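Local coordinates for DesE (Streptomyces coelicolor, PDB 6ENK), which probably binds ferric hydroxamate siderophores for uptake into the cell, and is seen here holding iron-loaded desferrioxamine B, at residues G67-T72 against L125-E130; D266-T271 against S297-L302. All coordinates share one frame; numbering follows the deposited sequence.

Contact 1. Residues G67-T72 against L125-E130; sequences GVFGPT and LWSVPE. With BJ5 (desferrioxamine B), chain E.
G70 and S127 are the nearest backbone neighbours, their CA atoms 6.8 Å apart, where the chain leaving strand 67-69 passes the type II turn L125-V128. S127 fills the third place of that turn with the positive phi usual there, and V128 N closes it on L125 O by a weak bond of 3.4 Å. G70 takes backbone angles at which any CB would press on the carbonyl oxygen of F69. Its own carbonyl O receives T72 OG1 at 2.7 Å from above the carbonyl plane, and T72 OG1 also meets T52. No hydrogen bond spans the two segments; the F69 ring does most of the joining. With chi1 at 59°, CG sits between the backbone N and the carbonyl carbon, which brings the ring against the turn. W126 O lies at the ring edge, 3.8 Å from F69 CE2, while keeping T116 OG1 as its hydrogen-bond partner. V128 CG2 comes in obliquely, 4.0 Å from F69 CE2. S127 OG passes 4.1 Å from F69 CD2 and bonds instead to G99 N. The W126 indole leaves the turn the other way, CG anti to its N (chi1 -179°), and sets its CH2 3.5 Å from C11 of desferrioxamine B; the iron ligand O12 lies at the indole edge. W126 NE1 hydrogen-bonds E299 OE1, in the loop that follows strand 293-296. With an alanine here, E299 would probably lose this donor and the siderophore the indole that packs against one of its hydroxamates. F51, W98 and F119 pack round the indole, and behind it F69 rests on V49 and L114, from strands 48-51 and 113-118 of the parallel sheet.

Contact 2. Residues D266-T271 against S297-L302; sequences DDRAST and SPEPIL. With BJ5 (desferrioxamine B), chain E.
S297 meets D267 just past the C-terminal ends of two parallel strands, 293-296 and 262-266, of the mixed sheet, in the C-terminal lobe of a periplasmic-binding-protein fold whose two lobes are joined by a long helix, 173-195. Here a salt-bridge network of D266, R268 and E299 lines the ligand pocket. S297 OG donates to D267 OD2 at 2.6 Å, approaching on the syn side but well out of the carboxylate plane. P298 follows as an apolar wedge: its CG lies 3.2 Å from D266 OD1, the two side chains crossing at about a right angle, and its CB lies 3.4 Å from C24 of desferrioxamine B. P298 CB lies over a face of the R268 guanidinium, as does ligand atom C23. E299 comes next. Its backbone N donates to a water that in turn donates to D267 OD1, a bridge back to the first segment. The E299 carboxylate, turned 65° from the guanidinium plane, takes R268 NH1 on the anti lone pair of E299 OE2 at 2.8 Å, with an N-H...O angle of 164°. Beyond it P300 packs on helix 304-320 and I301 on helix 52-59. What E299 holds from one edge, D266 holds from another: R268 NE and NH2 grip D266 side-on, one nitrogen to each oxygen, nearly in the guanidinium plane. D266 OD1 also accepts R268 N, forming an Asx turn, and OD2 has a further partner in S205. Two carboxylates thus fix the rotation of the guanidinium, which also meets oxygens that coordinate the iron: R268 NH1 donates to desferrioxamine B O22 at 3.0 Å, and R268 NH2 to its O31 at 2.9 Å.

How the contacts relate
From the N terminus, contact 1 comes first: it joins the end of strand 67-69 to the loop between strand 113-118 and helix 133-139, closing a loop of 52 residues within the lobe built on the parallel sheet. The chain then crosses to the mixed sheet, where contact 2 closes a shorter loop of 25 residues between the ends of strands 262-266 and 293-296. The two loops follow in series, neither nested nor crossed. In space their centres lie 14 Å apart, and segment 297-302 leads from the mixed sheet back toward the first lobe. P71 CB packs on A269 CB and both contacts touch desferrioxamine B, so that parts of both lobes meet at the siderophore.

Contact 1. Residues G67-T72 against L125-E130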
loop_
_atom_site.group_PDB
_atom_site.type_symbol
_atom_site.label_atom_id
_atom_site.label_comp_id
_atom_site.label_asym_id
_atom_site.label_seq_id
_atom_site.Cartn_x
_atom_site.Cartn_y
_atom_site.Cartn_z
ATOM N N GLY A 67 -8.914 -15.103 -8.538
ATOM C CA GLY A 67 -9.861 -14.080 -8.127
ATOM C C GLY A 67 -9.196 -13.000 -7.298
ATOM O O GLY A 67 -8.183 -13.248 -6.597
ATOM N N VAL A 68 -9.768 -11.809 -7.382
ATOM C CA VAL A 68 -9.300 -10.682 -6.587
ATOM C C VAL A 68 -10.463 -9.997 -5.896
ATOM O O VAL A 68 -11.611 -10.099 -6.338
ATOM C CB VAL A 68 -8.494 -9.650 -7.413
ATOM C CG1 VAL A 68 -7.271 -10.321 -8.018
ATOM C CG2 VAL A 68 -9.349 -9.010 -8.509
ATOM N N PHE A 69 -10.141 -9.311 -4.807
ATOM C CA PHE A 69 -11.079 -8.437 -4.135
ATOM C C PHE A 69 -10.361 -7.186 -3.650
ATOM O O PHE A 69 -9.251 -7.272 -3.076
ATOM C CB PHE A 69 -11.785 -9.178 -2.988
ATOM C CG PHE A 69 -10.866 -9.730 -1.940
ATOM C CD1 PHE A 69 -10.262 -10.969 -2.107
ATOM C CD2 PHE A 69 -10.654 -9.044 -0.742
ATOM C CE1 PHE A 69 -9.426 -11.483 -1.115
ATOM C CE2 PHE A 69 -9.824 -9.559 0.236
ATOM C CZ PHE A 69 -9.217 -10.784 0.055
ATOM N N GLY A 70 -10.975 -6.030 -3.905
ATOM C CA GLY A 70 -10.367 -4.735 -3.598
ATOM C C GLY A 70 -10.555 -3.760 -4.747
ATOM O O GLY A 70 -11.148 -4.123 -5.772
ATOM N N PRO A 71 -10.068 -2.507 -4.582
ATOM C CA PRO A 71 -10.086 -1.539 -5.694
ATOM C C PRO A 71 -9.342 -2.152 -6.873
ATOM O O PRO A 71 -8.137 -2.378 -6.767
ATOM C CB PRO A 71 -9.340 -0.316 -5.120
ATOM C CG PRO A 71 -9.469 -0.473 -3.644
ATOM C CD PRO A 71 -9.439 -1.932 -3.374
ATOM N N THR A 72 -10.062 -2.451 -7.968
ATOM C CA THR A 72 -9.483 -3.194 -9.082
ATOM C C THR A 72 -9.582 -2.460 -10.393
ATOM O O THR A 72 -8.568 -2.343 -11.109
ATOM C CB THR A 72 -10.106 -4.602 -9.210
ATOM O OG1 THR A 72 -10.023 -5.271 -7.944
ATOM C CG2 THR A 72 -9.361 -5.416 -10.272
ATOM N N LEU A 125 -7.768 -9.850 8.646
ATOM C CA LEU A 125 -7.580 -9.988 7.204
ATOM C C LEU A 125 -8.099 -8.745 6.496
ATOM O O LEU A 125 -9.283 -8.441 6.535
ATOM C CB LEU A 125 -8.306 -11.220 6.668
ATOM C CG LEU A 125 -7.872 -12.565 7.263
ATOM C CD1 LEU A 125 -8.514 -13.724 6.504
ATOM C CD2 LEU A 125 -6.357 -12.696 7.294
ATOM N N TRP A 126 -7.196 -8.037 5.837
ATOM C CA TRP A 126 -7.516 -6.758 5.250
ATOM C C TRP A 126 -8.480 -6.953 4.101
ATOM O O TRP A 126 -8.257 -7.822 3.246
ATOM C CB TRP A 126 -6.237 -6.104 4.755
ATOM C CG TRP A 126 -6.345 -4.756 4.139
ATOM C CD1 TRP A 126 -6.056 -4.435 2.842
ATOM C CD2 TRP A 126 -6.684 -3.532 4.792
ATOM N NE1 TRP A 126 -6.219 -3.083 2.636
ATOM C CE2 TRP A 126 -6.605 -2.503 3.816
ATOM C CE3 TRP A 126 -7.073 -3.204 6.086
ATOM C CZ2 TRP A 126 -6.863 -1.180 4.121
ATOM C CZ3 TRP A 126 -7.339 -1.883 6.393
ATOM C CH2 TRP A 126 -7.246 -0.889 5.412
ATOM N N SER A 127 -9.560 -6.179 4.149
ATOM C CA SER A 127 -10.550 -6.056 3.085
ATOM C C SER A 127 -11.512 -7.250 2.984
ATOM O O SER A 127 -12.409 -7.231 2.124
ATOM C CB SER A 127 -9.872 -5.775 1.737
ATOM O OG SER A 127 -10.809 -5.292 0.778
ATOM N N VAL A 128 -11.355 -8.268 3.849
ATOM C CA VAL A 128 -12.334 -9.365 3.919
ATOM C C VAL A 128 -13.456 -8.799 4.760
ATOM O O VAL A 128 -13.194 -8.388 5.888
ATOM C CB VAL A 128 -11.774 -10.634 4.571
ATOM C CG1 VAL A 128 -12.850 -11.700 4.695
ATOM C CG2 VAL A 128 -10.583 -11.167 3.777
ATOM N N PRO A 129 -14.695 -8.718 4.208
ATOM C CA PRO A 129 -15.797 -8.036 4.901
ATOM C C PRO A 129 -16.051 -8.550 6.320
ATOM O O PRO A 129 -16.194 -9.764 6.529
ATOM C CB PRO A 129 -17.016 -8.307 4.007
ATOM C CG PRO A 129 -16.454 -8.613 2.664
ATOM C CD PRO A 129 -15.108 -9.232 2.885
ATOM N N GLU A 130 -16.107 -7.625 7.286
ATOM C CA GLU A 130 -16.272 -8.006 8.688
ATOM C C GLU A 130 -17.532 -8.851 8.872
ATOM O O GLU A 130 -17.523 -9.812 9.646
ATOM C CB GLU A 130 -16.269 -6.778 9.633
ATOM C CG GLU A 130 -14.880 -6.222 9.937
ATOM C CD GLU A 130 -13.959 -7.255 10.578
ATOM O OE1 GLU A 130 -14.406 -7.923 11.548
ATOM O OE2 GLU A 130 -12.804 -7.422 10.107
HETATM FE FE BJ5 E . -7.916 3.769 6.228
HETATM O O11 BJ5 E . -9.002 3.412 4.607
HETATM O O12 BJ5 E . -8.714 2.114 6.993
HETATM O O21 BJ5 E . -6.825 4.048 7.845
HETATM O O22 BJ5 E . -6.401 2.669 5.585
HETATM O O31 BJ5 E . -7.185 5.439 5.437
HETATM O O32 BJ5 E . -9.404 4.930 6.884
HETATM N N11 BJ5 E . -9.447 2.195 4.814
HETATM C C11 BJ5 E . -9.527 1.611 6.114
HETATM C C12 BJ5 E . -10.344 0.423 6.510
HETATM C C13 BJ5 E . -10.758 0.460 7.984
HETATM C C14 BJ5 E . -9.778 -0.248 8.895
HETATM O O13 BJ5 E . -9.967 -1.404 9.272
HETATM N N12 BJ5 E . -8.733 0.462 9.321
HETATM C C15 BJ5 E . -7.910 0.077 10.469
HETATM C C16 BJ5 E . -6.501 -0.297 10.091
HETATM C C18 BJ5 E . -5.592 2.095 9.884
HETATM C C17 BJ5 E . -5.748 0.729 9.253
HETATM C C19 BJ5 E . -4.971 3.121 8.950
HETATM N N21 BJ5 E . -5.762 3.302 7.717
HETATM C C21 BJ5 E . -5.418 2.706 6.453
HETATM C C22 BJ5 E . -4.152 1.995 6.100
HETATM C C23 BJ5 E . -3.325 2.721 5.041
HETATM C C24 BJ5 E . -2.836 4.069 5.500
HETATM O O23 BJ5 E . -1.807 4.192 6.145
HETATM N N22 BJ5 E . -3.575 5.119 5.153
HETATM C C25 BJ5 E . -3.172 6.512 5.313
HETATM C C26 BJ5 E . -4.352 7.443 5.258
HETATM C C27 BJ5 E . -5.189 7.455 6.526
HETATM C C28 BJ5 E . -6.463 8.272 6.443
HETATM C C29 BJ5 E . -7.491 7.741 5.446
HETATM N N31 BJ5 E . -7.975 6.404 5.814
HETATM C C31 BJ5 E . -9.132 6.199 6.608
HETATM C C32 BJ5 E . -10.002 7.293 7.161
HETATM C C39 BJ5 E . -9.910 1.477 3.633
HETATM C C40 BJ5 E . -11.126 2.117 3.015
HETATM C C41 BJ5 E . -12.154 2.623 4.024
HETATM C C42 BJ5 E . -13.599 2.233 3.739
HETATM C C43 BJ5 E . -14.427 3.336 3.108
HETATM N N44 BJ5 E . -13.658 4.207 2.222
#

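Contact 2. Residues D266-T271 against S297-L302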
loop_
_atom_site.group_PDB
_atom_site.type_symbol
_atom_site.label_atom_id
_atom_site.label_comp_id
_atom_site.label_asym_id
_atom_site.label_seq_id
_atom_site.Cartn_x
_atom_site.Cartn_y
_atom_site.Cartn_z
ATOM N N ASP A 266 -2.358 10.419 -0.415
ATOM C CA ASP A 266 -3.019 9.141 -0.604
ATOM C C ASP A 266 -3.674 9.033 -2.008
ATOM O O ASP A 266 -4.471 9.883 -2.415
ATOM C CB ASP A 266 -4.055 8.999 0.505
ATOM C CG ASP A 266 -4.658 7.623 0.641
ATOM O OD1 ASP A 266 -4.458 6.684 -0.164
ATOM O OD2 ASP A 266 -5.367 7.481 1.663
ATOM N N ASP A 267 -3.322 7.954 -2.707
ATOM C CA ASP A 267 -3.739 7.679 -4.084
ATOM C C ASP A 267 -4.898 6.690 -4.226
ATOM O O ASP A 267 -5.299 6.356 -5.345
ATOM C CB ASP A 267 -2.511 7.210 -4.906
ATOM C CG ASP A 267 -1.923 5.859 -4.432
ATOM O OD1 ASP A 267 -2.386 5.280 -3.425
ATOM O OD2 ASP A 267 -0.973 5.377 -5.075
ATOM N N ARG A 268 -5.441 6.212 -3.104
ATOM C CA ARG A 268 -6.394 5.108 -3.142
ATOM C C ARG A 268 -7.796 5.570 -3.549
ATOM O O ARG A 268 -8.175 6.725 -3.356
ATOM C CB ARG A 268 -6.429 4.384 -1.786
ATOM C CG ARG A 268 -5.112 3.658 -1.463
ATOM C CD ARG A 268 -5.090 3.030 -0.090
ATOM N NE ARG A 268 -5.310 4.055 0.911
ATOM C CZ ARG A 268 -5.892 3.898 2.097
ATOM N NH1 ARG A 268 -6.268 2.703 2.541
ATOM N NH2 ARG A 268 -6.046 4.971 2.865
ATOM N N ALA A 269 -8.553 4.625 -4.080
ATOM C CA ALA A 269 -9.897 4.848 -4.610
ATOM C C ALA A 269 -10.890 5.403 -3.595
ATOM O O ALA A 269 -11.887 5.985 -3.980
ATOM C CB ALA A 269 -10.442 3.549 -5.189
ATOM N N SER A 270 -10.642 5.194 -2.307
ATOM C CA SER A 270 -11.525 5.740 -1.271
ATOM C C SER A 270 -11.334 7.252 -1.007
ATOM O O SER A 270 -12.059 7.826 -0.211
ATOM C CB SER A 270 -11.328 4.947 0.017
ATOM O OG SER A 270 -9.950 4.792 0.320
ATOM N N THR A 271 -10.390 7.901 -1.687
ATOM C CA THR A 271 -9.888 9.204 -1.248
ATOM C C THR A 271 -9.929 10.186 -2.401
ATOM O O THR A 271 -9.862 9.808 -3.574
ATOM C CB THR A 271 -8.433 9.095 -0.707
ATOM O OG1 THR A 271 -7.503 8.928 -1.784
ATOM C CG2 THR A 271 -8.311 7.929 0.255
ATOM N N SER A 297 1.466 6.142 -1.901
ATOM C CA SER A 297 0.685 4.896 -1.890
ATOM C C SER A 297 0.703 4.304 -0.479
ATOM O O SER A 297 1.648 3.590 -0.144
ATOM C CB SER A 297 1.270 3.887 -2.866
ATOM O OG SER A 297 1.251 4.358 -4.191
ATOM N N PRO A 298 -0.317 4.612 0.367
ATOM C CA PRO A 298 -0.321 4.036 1.730
ATOM C C PRO A 298 -0.459 2.512 1.813
ATOM O O PRO A 298 -0.182 1.933 2.864
ATOM C CB PRO A 298 -1.512 4.733 2.426
ATOM C CG PRO A 298 -1.858 5.886 1.573
ATOM C CD PRO A 298 -1.469 5.507 0.176
ATOM N N GLU A 299 -0.893 1.882 0.719
ATOM C CA GLU A 299 -0.884 0.422 0.558
ATOM C C GLU A 299 0.032 0.055 -0.620
ATOM O O GLU A 299 -0.447 -0.229 -1.735
ATOM C CB GLU A 299 -2.287 -0.082 0.278
ATOM C CG GLU A 299 -3.252 0.174 1.404
ATOM C CD GLU A 299 -4.603 -0.478 1.161
ATOM O OE1 GLU A 299 -4.629 -1.655 0.782
ATOM O OE2 GLU A 299 -5.643 0.184 1.371
ATOM N N PRO A 300 1.359 0.076 -0.391
ATOM C CA PRO A 300 2.278 -0.340 -1.460
ATOM C C PRO A 300 1.929 -1.713 -1.945
ATOM O O PRO A 300 1.487 -2.567 -1.135
ATOM C CB PRO A 300 3.643 -0.378 -0.760
ATOM C CG PRO A 300 3.509 0.623 0.350
ATOM C CD PRO A 300 2.096 0.440 0.834
ATOM N N ILE A 301 2.072 -1.913 -3.254
ATOM C CA ILE A 301 2.054 -3.261 -3.822
ATOM C C ILE A 301 3.408 -3.857 -3.470
ATOM O O ILE A 301 4.462 -3.270 -3.823
ATOM C CB ILE A 301 1.846 -3.216 -5.343
ATOM C CG1 ILE A 301 0.465 -2.612 -5.651
ATOM C CG2 ILE A 301 1.997 -4.595 -5.969
ATOM C CD1 ILE A 301 0.352 -2.087 -7.077
ATOM N N LEU A 302 3.388 -4.993 -2.775
ATOM C CA LEU A 302 4.606 -5.559 -2.162
ATOM C C LEU A 302 5.465 -6.373 -3.131
ATOM O O LEU A 302 5.822 -7.521 -2.861
ATOM C CB LEU A 302 4.258 -6.385 -0.888
ATOM C CG LEU A 302 3.546 -5.573 0.197
ATOM C CD1 LEU A 302 2.885 -6.478 1.213
ATOM C CD2 LEU A 302 4.492 -4.576 0.861
HETATM FE FE BJ5 E . -7.916 3.769 6.228
HETATM O O11 BJ5 E . -9.002 3.412 4.607
HETATM O O12 BJ5 E . -8.714 2.114 6.993
HETATM O O21 BJ5 E . -6.825 4.048 7.845
HETATM O O22 BJ5 E . -6.401 2.669 5.585
HETATM O O31 BJ5 E . -7.185 5.439 5.437
HETATM O O32 BJ5 E . -9.404 4.930 6.884
HETATM N N11 BJ5 E . -9.447 2.195 4.814
HETATM C C11 BJ5 E . -9.527 1.611 6.114
HETATM C C12 BJ5 E . -10.344 0.423 6.510
HETATM C C13 BJ5 E . -10.758 0.460 7.984
HETATM C C14 BJ5 E . -9.778 -0.248 8.895
HETATM O O13 BJ5 E . -9.967 -1.404 9.272
HETATM N N12 BJ5 E . -8.733 0.462 9.321
HETATM C C15 BJ5 E . -7.910 0.077 10.469
HETATM C C16 BJ5 E . -6.501 -0.297 10.091
HETATM C C18 BJ5 E . -5.592 2.095 9.884
HETATM C C17 BJ5 E . -5.748 0.729 9.253
HETATM C C19 BJ5 E . -4.971 3.121 8.950
HETATM N N21 BJ5 E . -5.762 3.302 7.717
HETATM C C21 BJ5 E . -5.418 2.706 6.453
HETATM C C22 BJ5 E . -4.152 1.995 6.100
HETATM C C23 BJ5 E . -3.325 2.721 5.041
HETATM C C24 BJ5 E . -2.836 4.069 5.500
HETATM O O23 BJ5 E . -1.807 4.192 6.145
HETATM N N22 BJ5 E . -3.575 5.119 5.153
HETATM C C25 BJ5 E . -3.172 6.512 5.313
HETATM C C26 BJ5 E . -4.352 7.443 5.258
HETATM C C27 BJ5 E . -5.189 7.455 6.526
HETATM C C28 BJ5 E . -6.463 8.272 6.443
HETATM C C29 BJ5 E . -7.491 7.741 5.446
HETATM N N31 BJ5 E . -7.975 6.404 5.814
HETATM C C31 BJ5 E . -9.132 6.199 6.608
HETATM C C32 BJ5 E . -10.002 7.293 7.161
HETATM C C39 BJ5 E . -9.910 1.477 3.633
HETATM C C40 BJ5 E . -11.126 2.117 3.015
HETATM C C41 BJ5 E . -12.154 2.623 4.024
HETATM C C42 BJ5 E . -13.599 2.233 3.739
HETATM C C43 BJ5 E . -14.427 3.336 3.108
HETATM N N44 BJ5 E . -13.658 4.207 2.222
HETATM O O HOH W 1 -1.834 2.847 -2.031
#